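Local coordinates for Agap007691-pb (PDB 5C98), which belongs to the serpin family and is therefore predicted to inhibit serine-type endopeptidases, although its actual role in the mosquito has not been established, at residues Tyr33-Asn38 and Gly247-Gln252; Phe195-Ala200 and Gly370-Tyr375; Leu276-Phe281 and Arg352-Leu357. All blocks are in the same frame, centred on the assembly; numbering follows the deposited sequence.

Interaction 1. Residues Tyr33-Asn38 and Gly247-Gln252; sequences YDEKCN and GTELRQ
Tyr33 and Leu250 meet where two peripheral pieces of the serpin fold come together: the type I turn Asp34-Cys37, which follows helix 15-32, and the first turn of helix 250-256. The closely packed side of this surface contact is built on the Tyr33 ring. Its CG lies anti to the backbone N (chi1 170°), and the ring points across the gap. The hydroxyl end rests on the leucine, with Tyr33 OH 3.8 Å from Leu250 CG, while the ring carbon Tyr33 CE2 lies 3.9 Å from Arg251 CG, which sits in the plane of the ring at its edge. Tyrosine suits a half-buried position, since its ring packs on aliphatic carbons; its OH lies 3.6 Å from Arg251 N, a packing distance. Leu250 is buried and also reaches Asn371 and Ser373, so it belongs to the interior as much as to this contact.

The other side is polar and wetter. Glu35 and Arg251, both long enough to span the gap, form a salt bridge. Its Glu35 OE1 to Arg251 NH1 distance, 2.5 Å, is unusually short, so the exact geometry is doubtful, and as a hydrogen bond it is weak, bent to 127°. The pairing is not two-pronged, because Glu35 OE2 stays 3.7 Å from Arg251 NH1; the carboxylate is accordingly turned 80° against the guanidinium plane. Glu249, at the N-cap position, brings its OE1 to 4.2 Å from Glu35 OE1; the positive arginine probably eases this repulsion of like charges. A water occupies the junction, donating to both Glu35 OE1 and Glu249 OE1 and accepting from the backbone N of Arg251, 3.1 Å away.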
loop_
_atom_site.group_PDB
_atom_site.type_symbol
_atom_site.label_atom_id
_atom_site.label_comp_id
_atom_site.label_asym_id
_atom_site.label_seq_id
_atom_site.Cartn_x
_atom_site.Cartn_y
_atom_site.Cartn_z
ATOM N N TYR A 33 9.924 -2.277 6.158
ATOM C CA TYR A 33 10.374 -3.577 5.685
ATOM C C TYR A 33 10.981 -4.358 6.829
ATOM O O TYR A 33 11.767 -3.827 7.618
ATOM C CB TYR A 33 11.426 -3.408 4.594
ATOM C CG TYR A 33 12.150 -4.654 4.183
ATOM C CD1 TYR A 33 11.504 -5.660 3.484
ATOM C CD2 TYR A 33 13.498 -4.811 4.455
ATOM C CE1 TYR A 33 12.180 -6.791 3.102
ATOM C CE2 TYR A 33 14.187 -5.913 4.059
ATOM C CZ TYR A 33 13.540 -6.915 3.362
ATOM O OH TYR A 33 14.248 -8.032 2.971
ATOM N N ASP A 34 10.613 -5.634 6.909
ATOM C CA ASP A 34 11.191 -6.585 7.851
ATOM C C ASP A 34 11.526 -7.813 7.017
ATOM O O ASP A 34 10.623 -8.421 6.424
ATOM C CB ASP A 34 10.184 -6.900 8.952
ATOM C CG ASP A 34 10.691 -7.929 9.962
ATOM O OD1 ASP A 34 11.648 -8.710 9.693
ATOM O OD2 ASP A 34 10.105 -7.946 11.063
ATOM N N GLU A 35 12.815 -8.126 6.893
ATOM C CA GLU A 35 13.228 -9.193 5.980
ATOM C C GLU A 35 12.580 -10.526 6.318
ATOM O O GLU A 35 12.503 -11.394 5.443
ATOM C CB GLU A 35 14.758 -9.312 5.872
ATOM C CG GLU A 35 15.458 -9.807 7.108
ATOM C CD GLU A 35 16.970 -9.882 6.954
ATOM O OE1 GLU A 35 17.514 -9.575 5.866
ATOM O OE2 GLU A 35 17.631 -10.274 7.933
ATOM N N LYS A 36 12.086 -10.694 7.549
ATOM C CA LYS A 36 11.492 -11.952 7.987
ATOM C C LYS A 36 10.024 -12.092 7.613
ATOM O O LYS A 36 9.474 -13.187 7.761
ATOM C CB LYS A 36 11.664 -12.083 9.506
ATOM C CG LYS A 36 13.116 -12.149 9.898
ATOM N N CYS A 37 9.397 -11.043 7.085
ATOM C CA CYS A 37 7.957 -10.986 6.864
ATOM C C CYS A 37 7.646 -10.610 5.427
ATOM O O CYS A 37 8.470 -10.018 4.724
ATOM C CB CYS A 37 7.320 -9.880 7.715
ATOM S SG CYS A 37 7.674 -10.047 9.476
ATOM N N ASN A 38 6.427 -10.926 5.000
ATOM C CA ASN A 38 5.895 -10.411 3.750
ATOM C C ASN A 38 5.226 -9.081 4.046
ATOM O O ASN A 38 4.804 -8.820 5.174
ATOM C CB ASN A 38 4.918 -11.391 3.099
ATOM C CG ASN A 38 5.579 -12.675 2.714
ATOM O OD1 ASN A 38 6.789 -12.721 2.578
ATOM N ND2 ASN A 38 4.792 -13.748 2.562
ATOM N N GLY A 247 23.968 -14.183 -4.288
ATOM C CA GLY A 247 24.938 -13.596 -3.392
ATOM C C GLY A 247 24.567 -12.235 -2.853
ATOM O O GLY A 247 25.406 -11.584 -2.218
ATOM N N THR A 248 23.347 -11.766 -3.111
ATOM C CA THR A 248 22.884 -10.472 -2.636
ATOM C C THR A 248 21.580 -10.673 -1.890
ATOM O O THR A 248 20.680 -11.362 -2.374
ATOM C CB THR A 248 22.641 -9.523 -3.811
ATOM O OG1 THR A 248 23.830 -9.445 -4.605
ATOM C CG2 THR A 248 22.262 -8.139 -3.336
ATOM N N GLU A 249 21.488 -10.059 -0.719
ATOM C CA GLU A 249 20.302 -10.129 0.118
ATOM C C GLU A 249 19.248 -9.135 -0.369
ATOM O O GLU A 249 19.575 -8.042 -0.824
ATOM C CB GLU A 249 20.684 -9.727 1.548
ATOM C CG GLU A 249 21.630 -10.656 2.286
ATOM C CD GLU A 249 20.956 -11.922 2.705
ATOM O OE1 GLU A 249 19.770 -11.855 3.110
ATOM O OE2 GLU A 249 21.600 -12.982 2.621
ATOM N N LEU A 250 17.979 -9.517 -0.266
ATOM C CA LEU A 250 16.901 -8.599 -0.605
ATOM C C LEU A 250 17.001 -7.313 0.196
ATOM O O LEU A 250 16.750 -6.240 -0.335
ATOM C CB LEU A 250 15.549 -9.278 -0.440
ATOM C CG LEU A 250 14.365 -8.366 -0.769
ATOM C CD1 LEU A 250 14.382 -7.897 -2.229
ATOM C CD2 LEU A 250 13.049 -9.074 -0.466
ATOM N N ARG A 251 17.421 -7.388 1.461
ATOM C CA ARG A 251 17.516 -6.172 2.269
ATOM C C ARG A 251 18.416 -5.137 1.612
ATOM O O ARG A 251 18.172 -3.925 1.736
ATOM C CB ARG A 251 18.054 -6.503 3.651
ATOM C CG ARG A 251 18.020 -5.368 4.633
ATOM C CD ARG A 251 18.589 -5.826 5.969
ATOM N NE ARG A 251 20.011 -6.149 5.847
ATOM C CZ ARG A 251 20.510 -7.363 5.625
ATOM N NH1 ARG A 251 19.717 -8.419 5.503
ATOM N NH2 ARG A 251 21.819 -7.521 5.522
ATOM N N GLN A 252 19.458 -5.580 0.902
ATOM C CA GLN A 252 20.333 -4.620 0.239
ATOM C C GLN A 252 19.597 -3.858 -0.860
ATOM O O GLN A 252 19.789 -2.651 -1.029
ATOM C CB GLN A 252 21.552 -5.338 -0.343
ATOM C CG GLN A 252 22.602 -4.394 -0.883
ATOM C CD GLN A 252 23.736 -5.119 -1.577
ATOM O OE1 GLN A 252 24.230 -6.140 -1.094
ATOM N NE2 GLN A 252 24.151 -4.596 -2.723
HETATM O O HOH W 1 17.551 -9.985 3.085
#

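Interaction 2. Residues Phe195-Ala200 and Gly370-Tyr375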
loop_
_atom_site.group_PDB
_atom_site.type_symbol
_atom_site.label_atom_id
_atom_site.label_comp_id
_atom_site.label_asym_id
_atom_site.label_seq_id
_atom_site.Cartn_x
_atom_site.Cartn_y
_atom_site.Cartn_z
ATOM N N PHE A 195 11.237 -22.645 -3.384
ATOM C CA PHE A 195 11.417 -21.201 -3.259
ATOM C C PHE A 195 12.233 -20.979 -1.998
ATOM O O PHE A 195 11.947 -21.580 -0.962
ATOM C CB PHE A 195 10.059 -20.475 -3.153
ATOM C CG PHE A 195 10.170 -18.979 -3.150
ATOM C CD1 PHE A 195 10.359 -18.304 -1.976
ATOM C CD2 PHE A 195 10.070 -18.250 -4.324
ATOM C CE1 PHE A 195 10.474 -16.927 -1.952
ATOM C CE2 PHE A 195 10.188 -16.874 -4.305
ATOM C CZ PHE A 195 10.378 -16.222 -3.137
ATOM N N GLN A 196 13.255 -20.138 -2.075
ATOM C CA GLN A 196 14.211 -19.977 -0.975
ATOM C C GLN A 196 13.653 -18.992 0.047
ATOM O O GLN A 196 14.155 -17.889 0.231
ATOM C CB GLN A 196 15.579 -19.520 -1.488
ATOM C CG GLN A 196 16.286 -20.462 -2.428
ATOM C CD GLN A 196 17.779 -20.165 -2.592
ATOM O OE1 GLN A 196 18.326 -19.205 -2.023
ATOM N NE2 GLN A 196 18.450 -21.014 -3.362
ATOM N N PHE A 197 12.612 -19.432 0.754
ATOM C CA PHE A 197 12.011 -18.591 1.775
ATOM C C PHE A 197 13.006 -18.350 2.899
ATOM O O PHE A 197 13.785 -19.235 3.260
ATOM C CB PHE A 197 10.778 -19.261 2.364
ATOM C CG PHE A 197 9.630 -19.402 1.403
ATOM C CD1 PHE A 197 8.813 -18.315 1.102
ATOM C CD2 PHE A 197 9.329 -20.621 0.843
ATOM C CE1 PHE A 197 7.740 -18.458 0.241
ATOM C CE2 PHE A 197 8.239 -20.760 0.005
ATOM C CZ PHE A 197 7.453 -19.686 -0.298
ATOM N N ILE A 198 12.948 -17.154 3.488
ATOM C CA ILE A 198 13.872 -16.831 4.573
ATOM C C ILE A 198 13.693 -17.784 5.754
ATOM O O ILE A 198 14.672 -18.142 6.409
ATOM C CB ILE A 198 13.743 -15.343 4.974
ATOM C CG1 ILE A 198 14.887 -14.932 5.925
ATOM C CG2 ILE A 198 12.398 -15.058 5.632
ATOM C CD1 ILE A 198 15.061 -13.439 6.030
ATOM N N ASN A 199 12.459 -18.232 6.019
ATOM C CA ASN A 199 12.139 -19.109 7.138
ATOM C C ASN A 199 12.030 -20.576 6.741
ATOM O O ASN A 199 11.758 -21.416 7.606
ATOM C CB ASN A 199 10.823 -18.670 7.801
ATOM C CG ASN A 199 9.621 -18.762 6.864
ATOM O OD1 ASN A 199 9.730 -18.499 5.673
ATOM N ND2 ASN A 199 8.468 -19.138 7.405
ATOM N N ALA A 200 12.213 -20.911 5.457
ATOM C CA ALA A 200 12.026 -22.270 4.950
ATOM C C ALA A 200 12.719 -22.381 3.595
ATOM O O ALA A 200 12.056 -22.431 2.551
ATOM C CB ALA A 200 10.530 -22.582 4.839
ATOM N N GLY A 370 5.962 -3.793 -1.847
ATOM C CA GLY A 370 6.032 -4.874 -0.889
ATOM C C GLY A 370 7.121 -5.852 -1.235
ATOM O O GLY A 370 7.971 -5.597 -2.097
ATOM N N ASN A 371 7.121 -6.958 -0.493
ATOM C CA ASN A 371 8.098 -8.017 -0.695
ATOM C C ASN A 371 7.449 -9.355 -0.411
ATOM O O ASN A 371 6.482 -9.447 0.350
ATOM C CB ASN A 371 9.324 -7.825 0.198
ATOM C CG ASN A 371 9.020 -8.022 1.658
ATOM O OD1 ASN A 371 8.503 -7.131 2.308
ATOM N ND2 ASN A 371 9.378 -9.184 2.196
ATOM N N PHE A 372 7.982 -10.389 -1.060
ATOM C CA PHE A 372 7.589 -11.765 -0.851
ATOM C C PHE A 372 8.835 -12.545 -0.470
ATOM O O PHE A 372 9.725 -12.776 -1.298
ATOM C CB PHE A 372 6.908 -12.326 -2.102
ATOM C CG PHE A 372 6.338 -13.681 -1.890
ATOM C CD1 PHE A 372 5.213 -13.826 -1.129
ATOM C CD2 PHE A 372 6.967 -14.814 -2.383
ATOM C CE1 PHE A 372 4.678 -15.088 -0.870
ATOM C CE2 PHE A 372 6.428 -16.079 -2.136
ATOM C CZ PHE A 372 5.319 -16.212 -1.386
ATOM N N SER A 373 8.899 -12.938 0.808
ATOM C CA SER A 373 10.069 -13.550 1.411
ATOM C C SER A 373 9.769 -14.753 2.285
ATOM O O SER A 373 10.672 -15.570 2.479
ATOM C CB SER A 373 10.782 -12.531 2.285
ATOM O OG SER A 373 11.127 -11.418 1.502
ATOM N N LYS A 374 8.569 -14.861 2.867
ATOM C CA LYS A 374 8.266 -15.759 3.970
ATOM C C LYS A 374 7.245 -16.805 3.546
ATOM O O LYS A 374 6.268 -16.495 2.839
ATOM C CB LYS A 374 7.707 -14.940 5.144
ATOM C CG LYS A 374 7.376 -15.796 6.367
ATOM C CD LYS A 374 6.763 -15.008 7.507
ATOM C CE LYS A 374 6.374 -15.922 8.654
ATOM N NZ LYS A 374 5.659 -15.178 9.719
ATOM N N TYR A 375 7.483 -18.039 3.995
ATOM C CA TYR A 375 6.543 -19.125 3.787
ATOM C C TYR A 375 5.477 -19.102 4.878
ATOM O O TYR A 375 5.795 -19.210 6.073
ATOM C CB TYR A 375 7.252 -20.475 3.806
ATOM C CG TYR A 375 6.269 -21.592 3.661
ATOM C CD1 TYR A 375 5.473 -21.692 2.523
ATOM C CD2 TYR A 375 6.124 -22.535 4.648
ATOM C CE1 TYR A 375 4.558 -22.711 2.380
ATOM C CE2 TYR A 375 5.212 -23.577 4.515
ATOM C CZ TYR A 375 4.426 -23.652 3.385
ATOM O OH TYR A 375 3.525 -24.701 3.285
#
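Asn199 and Tyr375 are joined by a pair of hydrogen bonds. The amide group of Asn199 lies against the backbone of Tyr375 and uses both its ends: Tyr375 N donates to Asn199 OD1 at 2.8 Å, on a lone pair in the carbonyl plane, and Asn199 ND2 returns a bond to Tyr375 O at 3.0 Å. Both are nearly straight. Asparagine suits this place because its side chain can mimic a peptide group, donating and accepting at once. A third hydrogen bond joins the backbones, from Ile198 N to Ser373 O at 3.0 Å with an angle of 165°. Asn199 CG lies between its own N and carbonyl carbon (chi1 62°), on the side facing Lys374 and Tyr375.

The apolar contacts are aromatic. Phe197 is sandwiched: Tyr375 CB sits over one face in a CH-pi contact, 3.6 Å from the ring centroid, and Phe195 CD1 lies over the opposite face. The edge of Phe372 meets the face of Phe195 in an edge-to-face pair, with centroids 5.4 Å apart and planes at 63°. Phe372 meets Phe197 obliquely, Phe372 CE2 lying 3.6 Å from Phe197 CE1. Flat, bulky rings fill this space beside the hydrogen-bonded amide. Phe195 and Phe372 also touch Pro279, and Phe195, Phe197 and Tyr375 all reach Val205.

The result is an aromatic cluster of Phe195, Phe197, Phe372 and Tyr375 in the serpin fold, which joins residues 195-200 to the end of strand 366-372 and the residues after it.

Interaction 3. Residues Leu276-Phe281 and Arg352-Leu357; sequences LKLPKF and RPFMFL
Phe281 and Phe354 meet across a gap between backbones that do not pair: no hydrogen bond joins the two segments, and their nearest CA atoms, those of Leu278 and Arg352, are 9.6 Å apart. Residues 276-279 lie on strand 270-287, which pairs with strand 204-219, whereas 354-357 open strand 354-360, which pairs with strands 237-244 and 366-372. In the serpin fold these last three strands correspond to sheet B, and 276-279 probably to sheet C. The side chains alone bridge the distance.

Phe354 does most of the bridging. Its CG sits in the crowded position between the backbone N and carbonyl carbon (chi1 58°), and Phe281 takes the same setting (chi1 77°), both with CB pointing across the gap. The two side chains reach toward each other tip to tip. Phe354 presents its edge to the face of Phe281, a T-shaped pair with planes at 76° and centroids 5.4 Å apart; its CZ lies 3.8 Å from Phe281 CE1 and stands over the rim of that ring. Pro279 CG also lies at the Phe354 edge, 4.0 Å from Phe354 CE2, the proline sliding past the ring in the opposite direction, while Leu278 CD1 approaches Phe354 CZ obliquely at 4.0 Å. Phe356 touches more lightly, its CE2 4.3 Å from Phe281 CE2. Phenylalanine is well matched to the task, being wholly apolar and long enough to bridge backbones this far apart. Beyond the contact, Val241 touches Phe354 and Phe372 meets Phe281.

Every touching residue is buried and apolar, so the contact rests on burial of apolar surface, with dispersion and the edge-to-face ring attraction adding to it.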
loop_
_atom_site.group_PDB
_atom_site.type_symbol
_atom_site.label_atom_id
_atom_site.label_comp_id
_atom_site.label_asym_id
_atom_site.label_seq_id
_atom_site.Cartn_x
_atom_site.Cartn_y
_atom_site.Cartn_z
ATOM N N LEU A 276 10.075 -17.057 -17.695
ATOM C CA LEU A 276 9.641 -16.454 -16.447
ATOM C C LEU A 276 9.097 -17.526 -15.515
ATOM O O LEU A 276 8.238 -18.319 -15.910
ATOM C CB LEU A 276 8.557 -15.417 -16.761
ATOM C CG LEU A 276 7.920 -14.610 -15.635
ATOM C CD1 LEU A 276 8.940 -13.768 -14.938
ATOM C CD2 LEU A 276 6.826 -13.743 -16.204
ATOM N N LYS A 277 9.579 -17.525 -14.275
ATOM C CA LYS A 277 9.050 -18.354 -13.212
ATOM C C LYS A 277 8.789 -17.475 -12.008
ATOM O O LYS A 277 9.614 -16.635 -11.665
ATOM C CB LYS A 277 9.982 -19.487 -12.839
ATOM C CG LYS A 277 10.113 -20.507 -13.944
ATOM C CD LYS A 277 10.939 -21.660 -13.466
ATOM C CE LYS A 277 10.802 -22.875 -14.350
ATOM N NZ LYS A 277 11.402 -24.065 -13.684
ATOM N N LEU A 278 7.620 -17.669 -11.386
ATOM C CA LEU A 278 7.173 -16.816 -10.281
ATOM C C LEU A 278 6.276 -17.688 -9.417
ATOM O O LEU A 278 5.431 -18.399 -9.964
ATOM C CB LEU A 278 6.345 -15.651 -10.853
ATOM C CG LEU A 278 5.853 -14.512 -9.970
ATOM C CD1 LEU A 278 6.998 -13.580 -9.607
ATOM C CD2 LEU A 278 4.763 -13.709 -10.673
ATOM N N PRO A 279 6.395 -17.667 -8.091
ATOM C CA PRO A 279 5.384 -18.367 -7.286
ATOM C C PRO A 279 3.991 -17.808 -7.534
ATOM O O PRO A 279 3.812 -16.614 -7.786
ATOM C CB PRO A 279 5.836 -18.122 -5.841
ATOM C CG PRO A 279 6.691 -16.927 -5.907
ATOM C CD PRO A 279 7.350 -16.932 -7.246
ATOM N N LYS A 280 2.992 -18.696 -7.484
ATOM C CA LYS A 280 1.594 -18.267 -7.466
ATOM C C LYS A 280 1.342 -17.764 -6.053
ATOM O O LYS A 280 1.098 -18.552 -5.143
ATOM C CB LYS A 280 0.680 -19.436 -7.820
ATOM C CG LYS A 280 -0.752 -19.040 -8.030
ATOM C CD LYS A 280 -1.631 -20.257 -8.281
ATOM C CE LYS A 280 -3.100 -19.895 -8.161
ATOM N NZ LYS A 280 -3.691 -19.485 -9.461
ATOM N N PHE A 281 1.418 -16.449 -5.842
ATOM C CA PHE A 281 1.489 -15.914 -4.497
ATOM C C PHE A 281 0.437 -14.842 -4.294
ATOM O O PHE A 281 -0.135 -14.289 -5.240
ATOM C CB PHE A 281 2.895 -15.325 -4.143
ATOM C CG PHE A 281 3.175 -13.961 -4.728
ATOM C CD1 PHE A 281 3.611 -13.796 -6.035
ATOM C CD2 PHE A 281 3.009 -12.816 -3.958
ATOM C CE1 PHE A 281 3.860 -12.558 -6.572
ATOM C CE2 PHE A 281 3.273 -11.543 -4.498
ATOM C CZ PHE A 281 3.680 -11.411 -5.800
ATOM N N ARG A 352 13.678 -16.841 -5.083
ATOM C CA ARG A 352 14.236 -16.306 -3.857
ATOM C C ARG A 352 13.543 -14.988 -3.590
ATOM O O ARG A 352 12.854 -14.462 -4.475
ATOM C CB ARG A 352 15.752 -16.109 -3.955
ATOM C CG ARG A 352 16.231 -15.492 -5.175
ATOM C CD ARG A 352 17.760 -15.714 -5.289
ATOM N NE ARG A 352 18.311 -14.863 -6.329
ATOM C CZ ARG A 352 18.245 -15.140 -7.626
ATOM N NH1 ARG A 352 17.699 -16.285 -8.048
ATOM N NH2 ARG A 352 18.747 -14.317 -8.508
ATOM N N PRO A 353 13.643 -14.460 -2.378
ATOM C CA PRO A 353 12.854 -13.283 -2.001
ATOM C C PRO A 353 13.022 -12.132 -2.961
ATOM O O PRO A 353 14.131 -11.827 -3.420
ATOM C CB PRO A 353 13.387 -12.932 -0.612
ATOM C CG PRO A 353 13.780 -14.295 -0.062
ATOM C CD PRO A 353 14.375 -15.022 -1.225
ATOM N N PHE A 354 11.910 -11.457 -3.237
ATOM C CA PHE A 354 11.909 -10.368 -4.191
ATOM C C PHE A 354 11.043 -9.230 -3.674
ATOM O O PHE A 354 10.197 -9.411 -2.787
ATOM C CB PHE A 354 11.437 -10.840 -5.580
ATOM C CG PHE A 354 10.051 -11.454 -5.608
ATOM C CD1 PHE A 354 8.920 -10.686 -5.729
ATOM C CD2 PHE A 354 9.905 -12.826 -5.540
ATOM C CE1 PHE A 354 7.649 -11.305 -5.767
ATOM C CE2 PHE A 354 8.659 -13.450 -5.576
ATOM C CZ PHE A 354 7.532 -12.687 -5.707
ATOM N N MET A 355 11.280 -8.055 -4.232
ATOM C CA MET A 355 10.489 -6.860 -3.986
ATOM C C MET A 355 9.607 -6.602 -5.206
ATOM O O MET A 355 9.983 -6.908 -6.347
ATOM C CB MET A 355 11.423 -5.654 -3.752
ATOM C CG MET A 355 10.744 -4.300 -3.621
ATOM S SD MET A 355 12.055 -3.079 -3.272
ATOM C CE MET A 355 11.050 -1.603 -3.150
ATOM N N PHE A 356 8.426 -6.032 -4.966
ATOM C CA PHE A 356 7.541 -5.658 -6.054
ATOM C C PHE A 356 7.039 -4.234 -5.862
ATOM O O PHE A 356 6.915 -3.741 -4.741
ATOM C CB PHE A 356 6.366 -6.649 -6.198
ATOM C CG PHE A 356 5.492 -6.746 -4.997
ATOM C CD1 PHE A 356 4.477 -5.842 -4.775
ATOM C CD2 PHE A 356 5.677 -7.781 -4.091
ATOM C CE1 PHE A 356 3.666 -5.952 -3.628
ATOM C CE2 PHE A 356 4.870 -7.902 -2.973
ATOM C CZ PHE A 356 3.878 -6.993 -2.736
ATOM N N LEU A 357 6.758 -3.566 -6.974
ATOM C CA LEU A 357 6.202 -2.213 -6.988
ATOM C C LEU A 357 5.058 -2.195 -7.983
ATOM O O LEU A 357 5.254 -2.531 -9.157
ATOM C CB LEU A 357 7.241 -1.161 -7.397
ATOM C CG LEU A 357 8.476 -1.130 -6.507
ATOM C CD1 LEU A 357 9.557 -2.070 -7.064
ATOM C CD2 LEU A 357 8.994 0.250 -6.428
#

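How the interactions relate
The three contacts move from surface to core. Interaction 1 lies at the surface, where a charged pair and a bridging water join a loop to a helix end; interaction 2 is partly buried, combining amide hydrogen bonds with aromatic packing; interaction 3 is buried and wholly apolar. Interactions 2 and 3 share neighbouring elements, since strands 354-360 and 366-372 pair antiparallel, with Phe372 N probably bonded to Phe354 O. The loop 33-38 reaches interaction 2 through Asn38 OD1, which probably accepts from Ser373 N and Lys374 N. Leu250 of interaction 1 packs on residues 353-355, largely on their backbone, on the other side from the Phe354 ring that serves interaction 3.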